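Local coordinates for enolase from the environmental genome shotgun sequencing of the Sargasso Sea (PDB 2QGY), which is of undetermined function but binds magnesium and, as a member of the enolase superfamily, probably abstracts a proton from a carboxylate substrate, at residues F260-I264 with E287-A292; A268-F272 with N295-I299; K68-R72 with S376-K380. All blocks are in the same frame, centred on the assembly; numbering follows the deposited sequence.

Contact 1 (F260-I264 with E287-A292); sequences FRELI and EISNEA
Neighbouring helices on the outside of a beta/alpha barrel tend to run side by side in the same direction, and two helices of the enolase-superfamily barrel domain illustrate the rule. Residues 260-264, from helix 257-265, and residues 287-292, from helix 282-294, are helical throughout; their short axes approach to 10.6 Å at only 7° between N-to-C directions. The register sets Phe260 beside Ile288 (CA-CA 7.1 Å) and, one turn on, Ile264 beside Ala292 (CA-CA 6.8 Å).

Ile288 is the apolar centre. With chi1 t and chi2 p, it brings CD1 to 3.3 Å from CB of Phe260 and 4.1 Å from CD1 of Ile264. The Phe260 bond from CA to CB points toward the facing helix, but the ring leads away, into the layer between helices and strands, where it meets Phe272 edge-to-face. Ile264, in the m,t rotamer, extends CD1 to 3.9 Å from both CB of Glu291 and the backbone N of Ala292, so that it fills the groove between the helices.

Toward solvent the packing gives way to charge. Arg261 has chi1 m and the next two torsions t, which carry its guanidinium across the interface to Glu291, itself m,t. The carboxylate lies near the guanidinium plane and receives two good hydrogen bonds within one salt bridge: Arg261 NE to Glu291 OE1 at 3.0 Å, and Arg261 NH2 to Glu291 OE2 at 2.8 Å.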
loop_
_atom_site.group_PDB
_atom_site.type_symbol
_atom_site.label_atom_id
_atom_site.label_comp_id
_atom_site.label_asym_id
_atom_site.label_seq_id
_atom_site.Cartn_x
_atom_site.Cartn_y
_atom_site.Cartn_z
ATOM N N PHE A 260 -8.179 -8.107 6.467
ATOM C CA PHE A 260 -8.839 -9.432 6.430
ATOM C C PHE A 260 -9.623 -9.743 7.694
ATOM O O PHE A 260 -10.704 -10.356 7.610
ATOM C CB PHE A 260 -7.871 -10.555 6.030
ATOM C CG PHE A 260 -7.393 -10.445 4.582
ATOM C CD1 PHE A 260 -8.142 -10.988 3.545
ATOM C CD2 PHE A 260 -6.266 -9.683 4.270
ATOM C CE1 PHE A 260 -7.747 -10.846 2.207
ATOM C CE2 PHE A 260 -5.855 -9.531 2.941
ATOM C CZ PHE A 260 -6.599 -10.100 1.910
ATOM N N ARG A 261 -9.138 -9.269 8.841
ATOM C CA ARG A 261 -9.910 -9.394 10.078
ATOM C C ARG A 261 -11.216 -8.615 9.982
ATOM O O ARG A 261 -12.222 -9.089 10.455
ATOM C CB ARG A 261 -9.100 -8.962 11.307
ATOM C CG ARG A 261 -8.162 -10.058 11.717
ATOM C CD ARG A 261 -7.067 -9.587 12.646
ATOM N NE ARG A 261 -6.222 -10.718 12.998
ATOM C CZ ARG A 261 -5.011 -10.599 13.541
ATOM N NH1 ARG A 261 -4.512 -9.397 13.799
ATOM N NH2 ARG A 261 -4.312 -11.678 13.846
ATOM N N GLU A 262 -11.180 -7.419 9.400
ATOM C CA GLU A 262 -12.416 -6.652 9.176
ATOM C C GLU A 262 -13.366 -7.419 8.254
ATOM O O GLU A 262 -14.569 -7.442 8.521
ATOM C CB GLU A 262 -12.113 -5.272 8.597
ATOM C CG GLU A 262 -13.366 -4.380 8.289
ATOM C CD GLU A 262 -14.099 -3.891 9.531
ATOM O OE1 GLU A 262 -13.519 -3.959 10.624
ATOM O OE2 GLU A 262 -15.267 -3.434 9.401
ATOM N N LEU A 263 -12.863 -8.016 7.168
ATOM C CA LEU A 263 -13.748 -8.790 6.264
ATOM C C LEU A 263 -14.392 -9.938 7.034
ATOM O O LEU A 263 -15.573 -10.204 6.879
ATOM C CB LEU A 263 -12.997 -9.369 5.049
ATOM C CG LEU A 263 -12.395 -8.389 4.035
ATOM C CD1 LEU A 263 -11.519 -9.235 3.121
ATOM C CD2 LEU A 263 -13.517 -7.731 3.206
ATOM N N ILE A 264 -13.615 -10.602 7.887
ATOM C CA ILE A 264 -14.195 -11.686 8.704
ATOM C C ILE A 264 -15.313 -11.162 9.620
ATOM O O ILE A 264 -16.389 -11.784 9.713
ATOM C CB ILE A 264 -13.119 -12.423 9.530
ATOM C CG1 ILE A 264 -12.175 -13.222 8.638
ATOM C CG2 ILE A 264 -13.751 -13.448 10.510
ATOM C CD1 ILE A 264 -10.911 -13.742 9.411
ATOM N N GLU A 287 -1.808 -17.233 9.336
ATOM C CA GLU A 287 -2.593 -16.657 10.427
ATOM C C GLU A 287 -4.018 -16.342 9.970
ATOM O O GLU A 287 -4.984 -16.683 10.652
ATOM C CB GLU A 287 -1.930 -15.387 10.959
ATOM C CG GLU A 287 -2.642 -14.765 12.178
ATOM C CD GLU A 287 -2.959 -15.789 13.275
ATOM O OE1 GLU A 287 -2.033 -16.541 13.680
ATOM O OE2 GLU A 287 -4.126 -15.824 13.755
ATOM N N ILE A 288 -4.141 -15.701 8.816
ATOM C CA ILE A 288 -5.470 -15.400 8.294
ATOM C C ILE A 288 -6.227 -16.659 7.842
ATOM O O ILE A 288 -7.448 -16.722 7.981
ATOM C CB ILE A 288 -5.454 -14.309 7.214
ATOM C CG1 ILE A 288 -6.826 -13.632 7.161
ATOM C CG2 ILE A 288 -5.059 -14.866 5.844
ATOM C CD1 ILE A 288 -7.074 -12.702 8.429
ATOM N N SER A 289 -5.524 -17.678 7.356
ATOM C CA SER A 289 -6.175 -18.936 6.980
ATOM C C SER A 289 -6.837 -19.562 8.207
ATOM O O SER A 289 -7.980 -20.019 8.169
ATOM C CB SER A 289 -5.174 -19.907 6.348
ATOM O OG SER A 289 -4.722 -19.420 5.095
ATOM N N ASN A 290 -6.133 -19.512 9.325
ATOM C CA ASN A 290 -6.624 -20.132 10.569
ATOM C C ASN A 290 -7.853 -19.384 11.101
ATOM O O ASN A 290 -8.885 -19.997 11.435
ATOM C CB ASN A 290 -5.487 -20.148 11.607
ATOM C CG ASN A 290 -4.351 -21.112 11.238
ATOM O OD1 ASN A 290 -3.286 -21.110 11.895
ATOM N ND2 ASN A 290 -4.557 -21.943 10.207
ATOM N N GLU A 291 -7.769 -18.056 11.149
ATOM C CA GLU A 291 -8.926 -17.260 11.559
ATOM C C GLU A 291 -10.105 -17.450 10.614
ATOM O O GLU A 291 -11.250 -17.567 11.068
ATOM C CB GLU A 291 -8.551 -15.776 11.697
ATOM C CG GLU A 291 -7.452 -15.560 12.735
ATOM C CD GLU A 291 -6.997 -14.125 12.850
ATOM O OE1 GLU A 291 -7.763 -13.209 12.483
ATOM O OE2 GLU A 291 -5.853 -13.906 13.329
ATOM N N ALA A 292 -9.848 -17.441 9.301
ATOM C CA ALA A 292 -10.905 -17.638 8.307
ATOM C C ALA A 292 -11.598 -18.992 8.550
ATOM O O ALA A 292 -12.838 -19.101 8.553
ATOM C CB ALA A 292 -10.310 -17.594 6.898
#

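Contact 2 (A268-F272 with N295-I299); sequences AADIF and NGIFI
A parallel beta-alpha-beta unit, the repeating element of a beta/alpha barrel, joins strand 271-272 through helix 282-294 to strand 298-299. The pairing is in register: Ile271 opposite Phe298 (CA-CA 4.7 Å) and Phe272 opposite Ile299 (CA-CA 5.0 Å). Two backbone hydrogen bonds hold it, Phe298 N to Asp270 O at 3.2 Å and Phe272 N to Phe298 O at 3.0 Å, so Phe298 gives and receives across the same seam.

The approach to the second strand is made by Gly296, which, with positive phi (73°, psi 20°), is the C-prime residue of the Schellman motif that ends helix 282-294, Ile297 N bonding back to Ala292 O. Backbone then extends from Ile297 (-108°/138°). Ile271 and Phe298 share one face of the sheet, CG1 to CB 4.3 Å; Phe272 and Ile299 share the other, facing the surrounding helices, with Phe272 CB 3.8 Å from Ile299 CD1. Phe272 takes chi1 m and chi2 -28°, offering a ring face to Ile297 (m,t): a CH-pi contact with CG2 3.8 Å from the centroid and 6° off the normal. At the strand entrance one water donates to Asp270 O at 2.7 Å and to Gly296 O at 2.8 Å.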
loop_
_atom_site.group_PDB
_atom_site.type_symbol
_atom_site.label_atom_id
_atom_site.label_comp_id
_atom_site.label_asym_id
_atom_site.label_seq_id
_atom_site.Cartn_x
_atom_site.Cartn_y
_atom_site.Cartn_z
ATOM N N ALA A 268 -18.043 -10.529 5.064
ATOM C CA ALA A 268 -18.073 -9.839 3.787
ATOM C C ALA A 268 -17.714 -10.709 2.576
ATOM O O ALA A 268 -17.850 -10.273 1.427
ATOM C CB ALA A 268 -17.183 -8.575 3.837
ATOM N N ALA A 269 -17.302 -11.936 2.820
ATOM C CA ALA A 269 -16.862 -12.818 1.746
ATOM C C ALA A 269 -16.885 -14.266 2.170
ATOM O O ALA A 269 -16.907 -14.585 3.351
ATOM C CB ALA A 269 -15.456 -12.426 1.253
ATOM N N ASP A 270 -16.872 -15.140 1.176
ATOM C CA ASP A 270 -16.900 -16.581 1.398
ATOM C C ASP A 270 -15.492 -17.187 1.278
ATOM O O ASP A 270 -15.191 -18.223 1.889
ATOM C CB ASP A 270 -17.832 -17.194 0.348
ATOM C CG ASP A 270 -19.263 -16.660 0.480
ATOM O OD1 ASP A 270 -19.863 -16.999 1.507
ATOM O OD2 ASP A 270 -19.777 -15.890 -0.372
ATOM N N ILE A 271 -14.649 -16.537 0.475
ATOM C CA ILE A 271 -13.293 -17.037 0.176
ATOM C C ILE A 271 -12.382 -15.818 0.087
ATOM O O ILE A 271 -12.757 -14.810 -0.479
ATOM C CB ILE A 271 -13.265 -17.773 -1.210
ATOM C CG1 ILE A 271 -14.226 -18.981 -1.229
ATOM C CG2 ILE A 271 -11.807 -18.202 -1.596
ATOM C CD1 ILE A 271 -14.535 -19.525 -2.652
ATOM N N PHE A 272 -11.175 -15.902 0.631
ATOM C CA PHE A 272 -10.216 -14.825 0.440
ATOM C C PHE A 272 -9.141 -15.280 -0.557
ATOM O O PHE A 272 -8.730 -16.431 -0.517
ATOM C CB PHE A 272 -9.488 -14.516 1.752
ATOM C CG PHE A 272 -10.377 -14.013 2.869
ATOM C CD1 PHE A 272 -11.567 -13.320 2.604
ATOM C CD2 PHE A 272 -10.007 -14.228 4.192
ATOM C CE1 PHE A 272 -12.359 -12.833 3.682
ATOM C CE2 PHE A 272 -10.800 -13.731 5.262
ATOM C CZ PHE A 272 -11.952 -13.040 4.987
ATOM N N ASN A 295 -14.170 -19.248 11.036
ATOM C CA ASN A 295 -15.332 -18.496 10.618
ATOM C C ASN A 295 -15.986 -18.992 9.342
ATOM O O ASN A 295 -16.789 -18.275 8.742
ATOM C CB ASN A 295 -14.953 -17.015 10.548
ATOM C CG ASN A 295 -14.741 -16.429 11.918
ATOM O OD1 ASN A 295 -15.694 -16.034 12.567
ATOM N ND2 ASN A 295 -13.488 -16.406 12.391
ATOM N N GLY A 296 -15.657 -20.220 8.936
ATOM C CA GLY A 296 -16.278 -20.843 7.779
ATOM C C GLY A 296 -15.867 -20.294 6.422
ATOM O O GLY A 296 -16.564 -20.513 5.435
ATOM N N ILE A 297 -14.718 -19.614 6.383
ATOM C CA ILE A 297 -14.219 -18.962 5.161
ATOM C C ILE A 297 -13.009 -19.755 4.643
ATOM O O ILE A 297 -12.185 -20.222 5.430
ATOM C CB ILE A 297 -13.836 -17.491 5.484
ATOM C CG1 ILE A 297 -15.121 -16.698 5.805
ATOM C CG2 ILE A 297 -12.985 -16.865 4.328
ATOM C CD1 ILE A 297 -14.913 -15.305 6.360
ATOM N N PHE A 298 -12.936 -19.949 3.332
ATOM C CA PHE A 298 -11.829 -20.681 2.721
ATOM C C PHE A 298 -10.810 -19.716 2.132
ATOM O O PHE A 298 -11.101 -18.552 1.935
ATOM C CB PHE A 298 -12.357 -21.599 1.634
ATOM C CG PHE A 298 -13.164 -22.748 2.182
ATOM C CD1 PHE A 298 -12.598 -24.007 2.306
ATOM C CD2 PHE A 298 -14.480 -22.546 2.611
ATOM C CE1 PHE A 298 -13.334 -25.063 2.839
ATOM C CE2 PHE A 298 -15.232 -23.598 3.146
ATOM C CZ PHE A 298 -14.648 -24.857 3.262
ATOM N N ILE A 299 -9.624 -20.238 1.860
ATOM C CA ILE A 299 -8.523 -19.463 1.285
ATOM C C ILE A 299 -8.108 -20.056 -0.062
ATOM O O ILE A 299 -7.803 -21.234 -0.168
ATOM C CB ILE A 299 -7.289 -19.482 2.216
ATOM C CG1 ILE A 299 -7.637 -18.943 3.621
ATOM C CG2 ILE A 299 -6.134 -18.658 1.605
ATOM C CD1 ILE A 299 -8.102 -17.449 3.659
HETATM O O HOH W 1 -16.904 -20.160 2.676
#

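Contact 3 (K68-R72 with S376-K380)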
loop_
_atom_site.group_PDB
_atom_site.type_symbol
_atom_site.label_atom_id
_atom_site.label_comp_id
_atom_site.label_asym_id
_atom_site.label_seq_id
_atom_site.Cartn_x
_atom_site.Cartn_y
_atom_site.Cartn_z
ATOM N N LYS A 68 16.114 -4.689 -1.454
ATOM C CA LYS A 68 17.533 -4.451 -1.234
ATOM C C LYS A 68 17.781 -3.673 0.069
ATOM O O LYS A 68 18.688 -4.022 0.848
ATOM C CB LYS A 68 18.162 -3.687 -2.418
ATOM C CG LYS A 68 19.671 -3.410 -2.198
ATOM C CD LYS A 68 20.389 -2.931 -3.462
ATOM C CE LYS A 68 20.668 -1.422 -3.427
ATOM N NZ LYS A 68 21.560 -0.921 -4.561
ATOM N N GLU A 69 16.969 -2.649 0.328
ATOM C CA GLU A 69 17.173 -1.866 1.555
ATOM C C GLU A 69 16.841 -2.630 2.822
ATOM O O GLU A 69 17.533 -2.502 3.871
ATOM C CB GLU A 69 16.400 -0.551 1.521
ATOM C CG GLU A 69 16.948 0.490 0.539
ATOM C CD GLU A 69 18.424 0.847 0.769
ATOM O OE1 GLU A 69 18.834 1.000 1.940
ATOM O OE2 GLU A 69 19.171 0.988 -0.225
ATOM N N LEU A 70 15.788 -3.439 2.736
ATOM C CA LEU A 70 15.417 -4.304 3.847
ATOM C C LEU A 70 16.517 -5.332 4.091
ATOM O O LEU A 70 16.893 -5.598 5.226
ATOM C CB LEU A 70 14.076 -4.970 3.592
ATOM C CG LEU A 70 12.887 -3.999 3.621
ATOM C CD1 LEU A 70 11.584 -4.711 3.230
ATOM C CD2 LEU A 70 12.717 -3.313 4.961
ATOM N N PHE A 71 17.062 -5.875 3.012
ATOM C CA PHE A 71 18.103 -6.854 3.135
ATOM C C PHE A 71 19.301 -6.293 3.891
ATOM O O PHE A 71 19.807 -6.944 4.798
ATOM C CB PHE A 71 18.523 -7.361 1.763
ATOM C CG PHE A 71 19.773 -8.182 1.783
ATOM C CD1 PHE A 71 19.718 -9.529 2.126
ATOM C CD2 PHE A 71 20.995 -7.615 1.449
ATOM C CE1 PHE A 71 20.856 -10.293 2.145
ATOM C CE2 PHE A 71 22.146 -8.388 1.474
ATOM C CZ PHE A 71 22.067 -9.714 1.824
ATOM N N ARG A 72 19.739 -5.098 3.517
ATOM C CA ARG A 72 20.888 -4.448 4.151
ATOM C C ARG A 72 20.635 -4.289 5.641
ATOM O O ARG A 72 21.518 -4.566 6.472
ATOM C CB ARG A 72 21.157 -3.087 3.525
ATOM C CG ARG A 72 21.803 -3.131 2.153
ATOM C CD ARG A 72 22.184 -1.717 1.708
ATOM N NE ARG A 72 22.601 -1.687 0.307
ATOM C CZ ARG A 72 22.555 -0.608 -0.479
ATOM N NH1 ARG A 72 22.084 0.548 -0.021
ATOM N NH2 ARG A 72 22.969 -0.690 -1.738
ATOM N N SER A 376 18.732 -6.619 -12.926
ATOM C CA SER A 376 19.205 -7.517 -11.890
ATOM C C SER A 376 20.078 -6.761 -10.884
ATOM O O SER A 376 20.635 -5.694 -11.179
ATOM C CB SER A 376 19.909 -8.755 -12.472
ATOM O OG SER A 376 21.143 -8.428 -13.091
ATOM N N LEU A 377 20.145 -7.294 -9.682
ATOM C CA LEU A 377 20.850 -6.638 -8.606
ATOM C C LEU A 377 21.617 -7.732 -7.912
ATOM O O LEU A 377 21.094 -8.829 -7.735
ATOM C CB LEU A 377 19.814 -6.025 -7.667
ATOM C CG LEU A 377 19.996 -4.796 -6.799
ATOM C CD1 LEU A 377 20.954 -3.749 -7.412
ATOM C CD2 LEU A 377 18.576 -4.205 -6.563
ATOM N N ASP A 378 22.875 -7.445 -7.566
ATOM C CA ASP A 378 23.714 -8.363 -6.796
ATOM C C ASP A 378 24.377 -7.570 -5.669
ATOM O O ASP A 378 25.166 -6.632 -5.914
ATOM C CB ASP A 378 24.753 -9.052 -7.687
ATOM C CG ASP A 378 25.424 -10.255 -7.011
ATOM O OD1 ASP A 378 25.335 -10.403 -5.763
ATOM O OD2 ASP A 378 26.053 -11.066 -7.741
ATOM N N GLU A 379 24.052 -7.970 -4.440
ATOM C CA GLU A 379 24.335 -7.201 -3.240
ATOM C C GLU A 379 25.014 -8.089 -2.193
ATOM O O GLU A 379 24.611 -9.233 -1.988
ATOM C CB GLU A 379 23.010 -6.652 -2.707
ATOM C CG GLU A 379 23.075 -5.849 -1.418
ATOM C CD GLU A 379 23.529 -4.412 -1.630
ATOM O OE1 GLU A 379 23.480 -3.909 -2.779
ATOM O OE2 GLU A 379 23.940 -3.788 -0.628
ATOM N N LYS A 380 26.058 -7.564 -1.555
ATOM C CA LYS A 380 26.740 -8.264 -0.467
ATOM C C LYS A 380 26.426 -7.586 0.860
ATOM O O LYS A 380 26.582 -8.185 1.930
ATOM C CB LYS A 380 28.253 -8.271 -0.685
ATOM C CG LYS A 380 28.751 -9.222 -1.738
ATOM C CD LYS A 380 30.104 -8.747 -2.237
ATOM C CE LYS A 380 30.396 -9.255 -3.643
ATOM N NZ LYS A 380 31.203 -8.257 -4.402
#
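The helical segment 68-72 and the extended segment 376-379 run nearly parallel, with 10° between their N-to-C directions and 10.6 Å between their axes at closest approach. The backbones themselves stay apart: the nearest CA pairs are Lys68 with Glu379 at 7.6 Å and Arg72 with Lys380 at 8.4 Å, so side chains must bridge the gap. Alternation along the strand turns Leu377 and Glu379 toward the helix and Asp378 away, while Lys68 and Phe71 point back from the helix.

Underneath, Phe71 CD2 lies 4.0 Å from Glu379 CG, and Lys68 CD packs 3.8 Å from Leu377 CD2. This is a helix packed on one face of a sheet, over its edge strand: within the chain, strand 373-379, near the C-terminus, is an outermost strand of the four-stranded antiparallel sheet of the N-terminal capping domain of the enolase superfamily. It pairs with strand 13-21, on which the Phe71 ring also rests through Leu13 and Leu16.

Charge lies over the apolar layer. Glu379 OE2 accepts a hydrogen bond from Arg72 NE at 2.7 Å, the strong arm of a salt bridge whose second bond, Arg72 NH2 to Glu379 OE1 at 3.4 Å, is weak. Lys68 NZ adds a long salt bridge to Glu379 OE1 at 4.0 Å. Within the helix, Glu69 OE2 is 3.0 Å from Arg72 NH1 but well out of the guanidinium plane, a link by charge alone that brings Glu69 into the network of Lys68, Arg72 and Glu379.

The three contacts sample both halves of a two-domain enolase-superfamily chain. Contacts 1 and 2 belong to the barrel: their centres are 8 Å apart, and their segments alternate along the sequence as helix 257-265, strand 271-272, helix 282-294 and strand 298-299, so successive beta/alpha repeats contribute to both the outer helical layer and the strands within. They touch directly, with Ile264 packing on Asn295. Contact 3 lies in the capping domain, its centre 32 Å from that of contact 1 and 37 Å from that of contact 2. Its segments enclose both barrel contacts in sequence, so the chain's C-terminal end returns past the barrel to complete the sheet begun at its N-terminus.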